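Local coordinates for amino acid adenylation domain-containing protein (PDB 6ULY) that probably activates a keto acid as its acyl adenylate, being an adenylation domain of a keto acid-selecting nonribosomal peptide synthetase module in depsipeptide synthesis, at residues A[393-396]-A[397-401]; A[400-403]-A[404-408]; A[113-116]-A[117-121]; A[271-274]-A[275-279]. All coordinates share one frame; numbering follows the deposited sequence.

Contact 1: A[393-396]-A[397-401]. With SO4 (sulfate ion), chain K.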
loop_
_atom_site.group_PDB
_atom_site.type_symbol
_atom_site.label_atom_id
_atom_site.label_comp_id
_atom_site.label_asym_id
_atom_site.label_seq_id
_atom_site.Cartn_x
_atom_site.Cartn_y
_atom_site.Cartn_z
ATOM N N ARG A 393 -14.465 -0.815 20.339
ATOM C CA ARG A 393 -13.823 -1.879 21.092
ATOM C C ARG A 393 -12.350 -1.924 20.719
ATOM O O ARG A 393 -11.934 -1.436 19.665
ATOM C CB ARG A 393 -14.492 -3.244 20.855
ATOM C CG ARG A 393 -14.197 -3.883 19.504
ATOM C CD ARG A 393 -14.721 -5.318 19.453
ATOM N NE ARG A 393 -14.386 -5.989 18.200
ATOM C CZ ARG A 393 -14.734 -7.237 17.901
ATOM N NH1 ARG A 393 -15.438 -7.964 18.761
ATOM N NH2 ARG A 393 -14.381 -7.761 16.736
ATOM N N ILE A 394 -11.565 -2.503 21.621
ATOM C CA ILE A 394 -10.131 -2.686 21.448
ATOM C C ILE A 394 -9.856 -4.184 21.469
ATOM O O ILE A 394 -10.261 -4.876 22.411
ATOM C CB ILE A 394 -9.335 -1.968 22.553
ATOM C CG1 ILE A 394 -9.836 -0.530 22.746
ATOM C CG2 ILE A 394 -7.851 -2.001 22.241
ATOM C CD1 ILE A 394 -9.575 0.402 21.573
ATOM N N VAL A 395 -9.171 -4.685 20.437
ATOM C CA VAL A 395 -8.905 -6.111 20.290
ATOM C C VAL A 395 -7.415 -6.334 20.065
ATOM O O VAL A 395 -6.674 -5.423 19.693
ATOM C CB VAL A 395 -9.714 -6.738 19.132
ATOM C CG1 VAL A 395 -11.201 -6.614 19.398
ATOM C CG2 VAL A 395 -9.346 -6.084 17.806
ATOM N N ASN A 396 -6.986 -7.579 20.280
ATOM C CA ASN A 396 -5.580 -7.932 20.190
ATOM C C ASN A 396 -5.265 -8.534 18.819
ATOM O O ASN A 396 -6.083 -8.498 17.892
ATOM C CB ASN A 396 -5.196 -8.886 21.328
ATOM C CG ASN A 396 -5.912 -10.226 21.252
ATOM O OD1 ASN A 396 -6.482 -10.595 20.224
ATOM N ND2 ASN A 396 -5.881 -10.963 22.355
ATOM N N HIS A 397 -4.063 -9.103 18.696
ATOM C CA HIS A 397 -3.598 -9.644 17.421
ATOM C C HIS A 397 -4.621 -10.592 16.803
ATOM O O HIS A 397 -4.815 -10.595 15.582
ATOM C CB HIS A 397 -2.261 -10.362 17.631
ATOM C CG HIS A 397 -1.368 -10.362 16.428
ATOM N ND1 HIS A 397 -0.422 -11.339 16.205
ATOM C CD2 HIS A 397 -1.264 -9.495 15.393
ATOM C CE1 HIS A 397 0.220 -11.080 15.079
ATOM N NE2 HIS A 397 -0.273 -9.967 14.566
ATOM N N GLN A 398 -5.285 -11.404 17.627
ATOM C CA GLN A 398 -6.259 -12.376 17.149
ATOM C C GLN A 398 -7.685 -11.842 17.166
ATOM O O GLN A 398 -8.634 -12.633 17.107
ATOM C CB GLN A 398 -6.182 -13.657 17.981
ATOM C CG GLN A 398 -4.897 -14.438 17.800
ATOM C CD GLN A 398 -4.983 -15.824 18.400
ATOM O OE1 GLN A 398 -6.051 -16.256 18.839
ATOM N NE2 GLN A 398 -3.858 -16.531 18.424
ATOM N N HIS A 399 -7.858 -10.522 17.244
ATOM C CA HIS A 399 -9.179 -9.899 17.221
ATOM C C HIS A 399 -10.038 -10.350 18.399
ATOM O O HIS A 399 -11.269 -10.378 18.313
ATOM C CB HIS A 399 -9.890 -10.176 15.894
ATOM C CG HIS A 399 -9.244 -9.513 14.717
ATOM N ND1 HIS A 399 -9.724 -9.642 13.432
ATOM C CD2 HIS A 399 -8.158 -8.707 14.634
ATOM C CE1 HIS A 399 -8.961 -8.946 12.607
ATOM N NE2 HIS A 399 -8.005 -8.369 13.312
ATOM N N GLU A 400 -9.391 -10.697 19.509
ATOM C CA GLU A 400 -10.087 -10.998 20.752
ATOM C C GLU A 400 -10.239 -9.732 21.584
ATOM O O GLU A 400 -9.322 -8.910 21.665
ATOM C CB GLU A 400 -9.324 -12.057 21.551
ATOM C CG GLU A 400 -9.328 -13.440 20.912
ATOM C CD GLU A 400 -8.376 -14.407 21.595
ATOM O OE1 GLU A 400 -7.444 -13.945 22.288
ATOM O OE2 GLU A 400 -8.562 -15.633 21.434
ATOM N N LEU A 401 -11.403 -9.586 22.208
ATOM C CA LEU A 401 -11.670 -8.427 23.049
ATOM C C LEU A 401 -10.616 -8.314 24.144
ATOM O O LEU A 401 -10.242 -9.310 24.768
ATOM C CB LEU A 401 -13.065 -8.548 23.657
ATOM C CG LEU A 401 -13.605 -7.358 24.447
ATOM C CD1 LEU A 401 -13.706 -6.100 23.578
ATOM C CD2 LEU A 401 -14.960 -7.719 25.030
HETATM S S SO4 K . -4.982 -6.841 11.637
HETATM O O1 SO4 K . -6.082 -7.371 10.847
HETATM O O2 SO4 K . -3.888 -7.778 11.653
HETATM O O3 SO4 K . -5.401 -6.590 12.993
HETATM O O4 SO4 K . -4.547 -5.610 11.048
#

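Contact 2: A[400-403]-A[404-408]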
loop_
_atom_site.group_PDB
_atom_site.type_symbol
_atom_site.label_atom_id
_atom_site.label_comp_id
_atom_site.label_asym_id
_atom_site.label_seq_id
_atom_site.Cartn_x
_atom_site.Cartn_y
_atom_site.Cartn_z
ATOM N N GLU A 400 -9.391 -10.697 19.509
ATOM C CA GLU A 400 -10.087 -10.998 20.752
ATOM C C GLU A 400 -10.239 -9.732 21.584
ATOM O O GLU A 400 -9.322 -8.910 21.665
ATOM C CB GLU A 400 -9.324 -12.057 21.551
ATOM C CG GLU A 400 -9.328 -13.440 20.912
ATOM C CD GLU A 400 -8.376 -14.407 21.595
ATOM O OE1 GLU A 400 -7.444 -13.945 22.288
ATOM O OE2 GLU A 400 -8.562 -15.633 21.434
ATOM N N LEU A 401 -11.403 -9.586 22.208
ATOM C CA LEU A 401 -11.670 -8.427 23.049
ATOM C C LEU A 401 -10.616 -8.314 24.144
ATOM O O LEU A 401 -10.242 -9.310 24.768
ATOM C CB LEU A 401 -13.065 -8.548 23.657
ATOM C CG LEU A 401 -13.605 -7.358 24.447
ATOM C CD1 LEU A 401 -13.706 -6.100 23.578
ATOM C CD2 LEU A 401 -14.960 -7.719 25.030
ATOM N N LEU A 402 -10.121 -7.103 24.360
ATOM C CA LEU A 402 -9.179 -6.834 25.435
ATOM C C LEU A 402 -9.881 -6.131 26.583
ATOM O O LEU A 402 -11.011 -5.657 26.444
ATOM C CB LEU A 402 -8.021 -5.969 24.930
ATOM C CG LEU A 402 -6.889 -6.664 24.176
ATOM C CD1 LEU A 402 -6.056 -5.632 23.429
ATOM C CD2 LEU A 402 -6.009 -7.464 25.118
ATOM N N PRO A 403 -9.245 -6.048 27.747
ATOM C CA PRO A 403 -9.797 -5.235 28.833
ATOM C C PRO A 403 -9.402 -3.774 28.658
ATOM O O PRO A 403 -8.577 -3.417 27.818
ATOM C CB PRO A 403 -9.169 -5.835 30.100
ATOM C CG PRO A 403 -8.147 -6.857 29.629
ATOM C CD PRO A 403 -7.986 -6.699 28.146
ATOM N N GLU A 404 -10.020 -2.924 29.471
ATOM C CA GLU A 404 -9.647 -1.519 29.463
ATOM C C GLU A 404 -8.193 -1.371 29.903
ATOM O O GLU A 404 -7.615 -2.254 30.541
ATOM C CB GLU A 404 -10.574 -0.706 30.368
ATOM C CG GLU A 404 -11.989 -0.538 29.825
ATOM C CD GLU A 404 -12.677 0.712 30.362
ATOM O OE1 GLU A 404 -12.245 1.220 31.419
ATOM O OE2 GLU A 404 -13.643 1.192 29.726
ATOM N N ASP A 405 -7.592 -0.242 29.525
ATOM C CA ASP A 405 -6.195 0.058 29.850
ATOM C C ASP A 405 -5.236 -0.952 29.219
ATOM O O ASP A 405 -4.186 -1.270 29.786
ATOM C CB ASP A 405 -5.984 0.123 31.368
ATOM C CG ASP A 405 -6.762 1.253 32.021
ATOM O OD1 ASP A 405 -6.789 2.366 31.454
ATOM O OD2 ASP A 405 -7.349 1.026 33.102
ATOM N N HIS A 406 -5.590 -1.459 28.038
ATOM C CA HIS A 406 -4.738 -2.354 27.262
ATOM C C HIS A 406 -4.689 -1.835 25.834
ATOM O O HIS A 406 -5.730 -1.726 25.178
ATOM C CB HIS A 406 -5.264 -3.793 27.282
ATOM C CG HIS A 406 -4.895 -4.565 28.511
ATOM N ND1 HIS A 406 -3.904 -5.524 28.517
ATOM C CD2 HIS A 406 -5.393 -4.531 29.771
ATOM C CE1 HIS A 406 -3.802 -6.042 29.729
ATOM N NE2 HIS A 406 -4.695 -5.456 30.508
ATOM N N ILE A 407 -3.487 -1.522 25.352
ATOM C CA ILE A 407 -3.341 -1.025 23.990
ATOM C C ILE A 407 -3.626 -2.148 23.005
ATOM O O ILE A 407 -3.015 -3.220 23.066
ATOM C CB ILE A 407 -1.936 -0.443 23.773
ATOM C CG1 ILE A 407 -1.767 0.837 24.600
ATOM C CG2 ILE A 407 -1.710 -0.171 22.286
ATOM C CD1 ILE A 407 -0.381 1.444 24.536
ATOM N N GLY A 408 -4.555 -1.902 22.086
ATOM C CA GLY A 408 -4.882 -2.865 21.055
ATOM C C GLY A 408 -5.418 -2.197 19.806
ATOM O O GLY A 408 -5.267 -0.985 19.628
HETATM O O HOH W 1 -8.127 -1.043 26.436
#

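Contact 3: A[113-116]-A[117-121]. With SO4 (sulfate ion), chain M; SO4 (sulfate ion), chain J.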
loop_
_atom_site.group_PDB
_atom_site.type_symbol
_atom_site.label_atom_id
_atom_site.label_comp_id
_atom_site.label_asym_id
_atom_site.label_seq_id
_atom_site.Cartn_x
_atom_site.Cartn_y
_atom_site.Cartn_z
ATOM N N LYS A 113 -2.926 10.514 -8.518
ATOM C CA LYS A 113 -4.047 10.054 -7.707
ATOM C C LYS A 113 -5.381 10.511 -8.288
ATOM O O LYS A 113 -6.351 9.744 -8.306
ATOM C CB LYS A 113 -3.884 10.551 -6.270
ATOM C CG LYS A 113 -2.575 10.110 -5.618
ATOM C CD LYS A 113 -2.494 10.517 -4.154
ATOM C CE LYS A 113 -1.245 9.952 -3.499
ATOM N NZ LYS A 113 -1.287 10.062 -2.013
ATOM N N LEU A 114 -5.455 11.758 -8.764
ATOM C CA LEU A 114 -6.687 12.226 -9.392
ATOM C C LEU A 114 -7.045 11.358 -10.591
ATOM O O LEU A 114 -8.212 10.997 -10.782
ATOM C CB LEU A 114 -6.553 13.692 -9.813
ATOM C CG LEU A 114 -6.363 14.701 -8.680
ATOM C CD1 LEU A 114 -6.089 16.091 -9.235
ATOM C CD2 LEU A 114 -7.576 14.718 -7.760
ATOM N N HIS A 115 -6.049 11.010 -11.410
ATOM C CA HIS A 115 -6.312 10.175 -12.576
ATOM C C HIS A 115 -6.872 8.819 -12.167
ATOM O O HIS A 115 -7.776 8.287 -12.824
ATOM C CB HIS A 115 -5.034 9.985 -13.392
ATOM C CG HIS A 115 -5.205 9.077 -14.570
ATOM N ND1 HIS A 115 -5.085 7.706 -14.480
ATOM C CD2 HIS A 115 -5.496 9.345 -15.866
ATOM C CE1 HIS A 115 -5.291 7.169 -15.670
ATOM N NE2 HIS A 115 -5.542 8.142 -16.528
ATOM N N HIS A 116 -6.338 8.237 -11.093
ATOM C CA HIS A 116 -6.822 6.937 -10.643
ATOM C C HIS A 116 -8.304 7.001 -10.299
ATOM O O HIS A 116 -9.115 6.241 -10.841
ATOM C CB HIS A 116 -6.013 6.457 -9.438
ATOM C CG HIS A 116 -6.557 5.213 -8.808
ATOM N ND1 HIS A 116 -6.232 3.949 -9.254
ATOM C CD2 HIS A 116 -7.418 5.038 -7.778
ATOM C CE1 HIS A 116 -6.862 3.050 -8.520
ATOM N NE2 HIS A 116 -7.589 3.685 -7.617
ATOM N N ALA A 117 -8.673 7.905 -9.388
ATOM C CA ALA A 117 -10.077 8.042 -9.009
ATOM C C ALA A 117 -10.937 8.408 -10.209
ATOM O O ALA A 117 -12.041 7.877 -10.380
ATOM C CB ALA A 117 -10.224 9.095 -7.912
ATOM N N TRP A 118 -10.454 9.324 -11.049
ATOM C CA TRP A 118 -11.223 9.734 -12.220
ATOM C C TRP A 118 -11.522 8.537 -13.112
ATOM O O TRP A 118 -12.659 8.350 -13.564
ATOM C CB TRP A 118 -10.450 10.813 -12.974
ATOM C CG TRP A 118 -11.019 11.202 -14.295
ATOM C CD1 TRP A 118 -12.076 12.043 -14.523
ATOM C CD2 TRP A 118 -10.542 10.801 -15.583
ATOM N NE1 TRP A 118 -12.292 12.174 -15.873
ATOM C CE2 TRP A 118 -11.363 11.424 -16.546
ATOM C CE3 TRP A 118 -9.501 9.972 -16.018
ATOM C CZ2 TRP A 118 -11.179 11.241 -17.914
ATOM C CZ3 TRP A 118 -9.322 9.788 -17.378
ATOM C CH2 TRP A 118 -10.155 10.422 -18.310
ATOM N N LYS A 119 -10.511 7.702 -13.361
ATOM C CA LYS A 119 -10.709 6.503 -14.171
ATOM C C LYS A 119 -11.579 5.481 -13.449
ATOM O O LYS A 119 -12.392 4.794 -14.079
ATOM C CB LYS A 119 -9.353 5.893 -14.532
ATOM C CG LYS A 119 -9.427 4.694 -15.461
ATOM C CD LYS A 119 -8.034 4.260 -15.916
ATOM C CE LYS A 119 -8.091 3.036 -16.828
ATOM N NZ LYS A 119 -6.735 2.609 -17.299
ATOM N N LEU A 120 -11.420 5.355 -12.130
ATOM C CA LEU A 120 -12.245 4.414 -11.381
ATOM C C LEU A 120 -13.721 4.775 -11.478
ATOM O O LEU A 120 -14.581 3.886 -11.486
ATOM C CB LEU A 120 -11.805 4.378 -9.917
ATOM C CG LEU A 120 -12.411 3.257 -9.070
ATOM C CD1 LEU A 120 -12.014 1.893 -9.633
ATOM C CD2 LEU A 120 -11.992 3.390 -7.609
ATOM N N LEU A 121 -14.030 6.067 -11.555
ATOM C CA LEU A 121 -15.397 6.557 -11.659
ATOM C C LEU A 121 -15.878 6.661 -13.101
ATOM O O LEU A 121 -16.912 7.287 -13.353
ATOM C CB LEU A 121 -15.506 7.918 -10.971
ATOM C CG LEU A 121 -15.272 7.881 -9.459
ATOM C CD1 LEU A 121 -14.917 9.256 -8.924
ATOM C CD2 LEU A 121 -16.503 7.343 -8.754
HETATM S S SO4 M . -4.287 4.461 -12.898
HETATM O O1 SO4 M . -5.099 3.736 -11.964
HETATM O O2 SO4 M . -3.010 3.822 -13.019
HETATM O O3 SO4 M . -4.930 4.480 -14.179
HETATM O O4 SO4 M . -4.105 5.805 -12.431
HETATM S S SO4 J . -7.203 6.176 -19.535
HETATM O O1 SO4 J . -7.306 5.682 -20.886
HETATM O O2 SO4 J . -6.350 5.286 -18.781
HETATM O O3 SO4 J . -6.616 7.495 -19.539
HETATM O O4 SO4 J . -8.529 6.239 -18.948
#

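Contact 4: A[271-274]-A[275-279]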
loop_
_atom_site.group_PDB
_atom_site.type_symbol
_atom_site.label_atom_id
_atom_site.label_comp_id
_atom_site.label_asym_id
_atom_site.label_seq_id
_atom_site.Cartn_x
_atom_site.Cartn_y
_atom_site.Cartn_z
ATOM N N PRO A 271 -6.719 20.331 12.908
ATOM C CA PRO A 271 -5.783 19.332 13.433
ATOM C C PRO A 271 -4.790 19.982 14.384
ATOM O O PRO A 271 -4.660 21.204 14.464
ATOM C CB PRO A 271 -5.092 18.775 12.182
ATOM C CG PRO A 271 -6.007 19.131 11.041
ATOM C CD PRO A 271 -6.656 20.424 11.438
ATOM N N ASN A 272 -4.066 19.130 15.108
ATOM C CA ASN A 272 -3.193 19.627 16.167
ATOM C C ASN A 272 -2.135 20.590 15.635
ATOM O O ASN A 272 -1.671 21.464 16.377
ATOM C CB ASN A 272 -2.528 18.453 16.883
ATOM C CG ASN A 272 -1.817 18.875 18.152
ATOM O OD1 ASN A 272 -2.455 19.144 19.172
ATOM N ND2 ASN A 272 -0.491 18.936 18.095
ATOM N N PHE A 273 -1.741 20.453 14.364
ATOM C CA PHE A 273 -0.671 21.295 13.833
ATOM C C PHE A 273 -1.070 22.765 13.840
ATOM O O PHE A 273 -0.231 23.644 14.075
ATOM C CB PHE A 273 -0.292 20.851 12.413
ATOM C CG PHE A 273 -1.274 21.280 11.350
ATOM C CD1 PHE A 273 -2.228 20.400 10.879
ATOM C CD2 PHE A 273 -1.228 22.558 10.809
ATOM C CE1 PHE A 273 -3.130 20.787 9.904
ATOM C CE2 PHE A 273 -2.129 22.948 9.838
ATOM C CZ PHE A 273 -3.081 22.061 9.386
ATOM N N ALA A 274 -2.345 23.056 13.572
ATOM C CA ALA A 274 -2.789 24.444 13.551
ATOM C C ALA A 274 -2.645 25.080 14.926
ATOM O O ALA A 274 -2.240 26.242 15.042
ATOM C CB ALA A 274 -4.235 24.528 13.066
ATOM N N PHE A 275 -2.964 24.329 15.982
ATOM C CA PHE A 275 -2.762 24.843 17.331
ATOM C C PHE A 275 -1.287 25.112 17.587
ATOM O O PHE A 275 -0.927 26.129 18.194
ATOM C CB PHE A 275 -3.312 23.859 18.361
ATOM C CG PHE A 275 -4.802 23.662 18.278
ATOM C CD1 PHE A 275 -5.352 22.816 17.326
ATOM C CD2 PHE A 275 -5.653 24.314 19.158
ATOM C CE1 PHE A 275 -6.718 22.633 17.247
ATOM C CE2 PHE A 275 -7.023 24.132 19.083
ATOM C CZ PHE A 275 -7.556 23.289 18.127
ATOM N N ALA A 276 -0.417 24.218 17.120
ATOM C CA ALA A 276 1.016 24.434 17.286
ATOM C C ALA A 276 1.491 25.624 16.463
ATOM O O ALA A 276 2.372 26.373 16.899
ATOM C CB ALA A 276 1.782 23.173 16.899
ATOM N N MET A 277 0.923 25.815 15.269
ATOM C CA MET A 277 1.298 26.966 14.455
ATOM C C MET A 277 0.976 28.268 15.177
ATOM O O MET A 277 1.792 29.196 15.190
ATOM C CB MET A 277 0.584 26.914 13.101
ATOM C CG MET A 277 1.116 25.860 12.148
ATOM S SD MET A 277 0.259 25.840 10.556
ATOM C CE MET A 277 0.976 27.270 9.757
ATOM N N ILE A 278 -0.206 28.353 15.792
ATOM C CA ILE A 278 -0.571 29.551 16.544
ATOM C C ILE A 278 0.392 29.764 17.705
ATOM O O ILE A 278 0.812 30.893 17.985
ATOM C CB ILE A 278 -2.031 29.454 17.026
ATOM C CG1 ILE A 278 -2.993 29.433 15.834
ATOM C CG2 ILE A 278 -2.371 30.613 17.955
ATOM C CD1 ILE A 278 -3.186 30.784 15.172
ATOM N N ASN A 279 0.763 28.682 18.397
ATOM C CA ASN A 279 1.696 28.807 19.513
ATOM C C ASN A 279 3.038 29.377 19.067
ATOM O O ASN A 279 3.748 29.989 19.873
ATOM C CB ASN A 279 1.900 27.451 20.186
ATOM C CG ASN A 279 0.655 26.965 20.901
ATOM O OD1 ASN A 279 -0.255 27.744 21.178
ATOM N ND2 ASN A 279 0.613 25.676 21.210
#

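Contact 1: A[393-396]-A[397-401]
N396 and E400 carry this turn: the asparagine amide reaches forward across the turn and meets the glutamate at both its backbone and its side chain. N396 OD1 accepts E400 N at 3.0 Å with an N-H...O angle of 156°, the donor standing above the amide plane and not on a lone pair. Q398 N shares the same oxygen more weakly, at a poorer angle. The other amide atom, N396 ND2, points to E400 OE1 at 3.4 Å, a straight but long and weak bond between groups whose planes are turned 42° apart. Chi1 of N396, 64°, sets CG between the backbone N and the carbonyl carbon, and this folds the amide over the turn instead of outward.

The main chain closes the loop independently: H399 N bonds to N396 O at 2.8 Å, and N396 N to E400 O at 3.0 Å. On the strand side, V395 CA makes a C-H...O contact with E400 O at 3.1 Å, and R393 CB touches L401 CD1 at 4.0 Å, while the R393 guanidinium reaches Q411 and W437. H399 projects away and gives its NE2 to O3 of a sulfate at 3.2 Å; the ion, probably from the crystallisation liquor, is also held by R409 of the same chain and by K112 of the second subunit.

N396 to H399 form a type I turn whose last residue, H399, has positive phi, the G1-bulge position, and N396 pairs with E400. Those features fit a 3:5 hairpin, a type I turn with a G1 bulge, at the end of strand 391-395 in the five-stranded antiparallel sheet.

Contact 2: A[400-403]-A[404-408]
One face of the H406 imidazole carries the P403 ring, while the carbonyl O of E404 lies at the imidazole edge, in its plane. P403 CD sits 4.0 Å from the centroid of the H406 ring and 22° off its normal, a CH-pi contact displaced toward the rim. P403 CG continues the overlap, 3.6 Å from H406 CD2. Chi1 of H406, -81°, sets its ring anti to its own carbonyl carbon, and this swings the imidazole back over the proline.

L402 reaches further along the chain: its CD1 packs at 3.8 Å on G408 CA, close against the main chain.

A water bridges the turn, donating to P403 O at 2.8 Å and accepting from H406 N at 3.0 Å. The two acids bond elsewhere in the chain, E404 to the backbone N atoms of E448 and G449, D405 to H447.

With P403 CA and H406 CA 6.0 Å apart, E404 in the polyproline region and D405 at positive phi, the backbone makes a turn of type II-like shape, distorted from the ideal, whose ends P403 O and H406 N are joined through the water. It leads the chain into strand 408-413 of the antiparallel sheet.

Contact 3: A[113-116]-A[117-121]
Each carbonyl from K113 to H116 receives the N-H four residues on, from A117 N on K113 O at 3.2 Å to L120 N on H116 O at 2.8 Å, which is regular alpha-helical geometry; L121 is the first residue to leave it.

Along this helix H115 and W118 meet obliquely, neither stacked nor edge-to-face: their planes are 48° apart, and H115 CD2 lies 4.1 Å from W118 CE3. W143 meets both rings, edge-to-face in the case of H115. With its CG anti to the backbone N (chi1 177°), H115 swings along the helix toward W118 and K119.

Both imidazole nitrogens of H115 donate to sulfates, which are probably from the crystallisation liquor. ND1 bonds to O4 of one sulfate at 3.0 Å, and NE2 to O3 of a second at 3.3 Å. H116 ND1 grips O1 of the first sulfate at 2.9 Å, while its NE2 bonds to E426 of the second subunit. Fully extended, K119 runs out alongside H115 until its NZ meets O2 of the second sulfate at 3.1 Å. Two donating nitrogens on each ring are consistent with protonated histidines, and the anions would probably favour that state.

A117 and L114 face the other way, onto F72 of strand 70-74. Helix 109-120 is thus amphipathic, with L114 and A117 packed on a mixed sheet and H116 and K119 turned toward the second subunit.

Contact 4: A[271-274]-A[275-279]
M277 lays its sulfur against the rim of the F273 ring, the two side chains running side by side in the same direction. M277 SD is 3.6 Å from F273 CD2 and 4.8 Å from the F273 ring centroid, and at 89° from the normal it lies in the ring plane, a Met-aromatic contact at the edge. F273 CG sits between its backbone N and carbonyl carbon (chi1 76°), which keeps the ring beside the helix, and the M277 chain runs back toward the start of the helix until SD reaches the ring edge. A bend at chi3 turns the M277 methyl aside.

They lie on helix 272-279, just after strand 267-270 of the nine-stranded mixed sheet, in the AMP-binding enzyme fold. Backbone bonds of the alpha-helical kind run through it: A276 N to N272 O at 3.1 Å, M277 N to F273 O at 2.7 Å, and I278 N to A274 O at 3.0 Å.

Across the helix, the F275 ring takes P271 O at its edge, in plane, with CD1 at 3.4 Å from that oxygen; W256 and F313 meet the same ring edge-to-face. The P271 side chain lies about 7 Å from the bound keto acyl adenylate. N272 next to it gives its amide to outside partners, OD1 to N300 and ND2 to Q565.

How the contacts relate
Contacts 1 and 2 are neighbours, with centres 7 Å apart and E400 and L401 in common; together they turn the chain from strand 391-395 into strand 408-413, and I394 O probably bonds to L402 N between them. Both are at or near the surface, but contact 1 is closed by direct hydrogen bonds and contact 2 by a proline-histidine face and a water. Contacts 3 and 4 are buried helices on opposite sides of the chain's centre, 32 Å apart between centres. Contact 3 turns polar histidines toward sulfates and the second subunit, which contact 1 also touches, whereas contact 4 is aromatic and sulfur packing untouched by another chain.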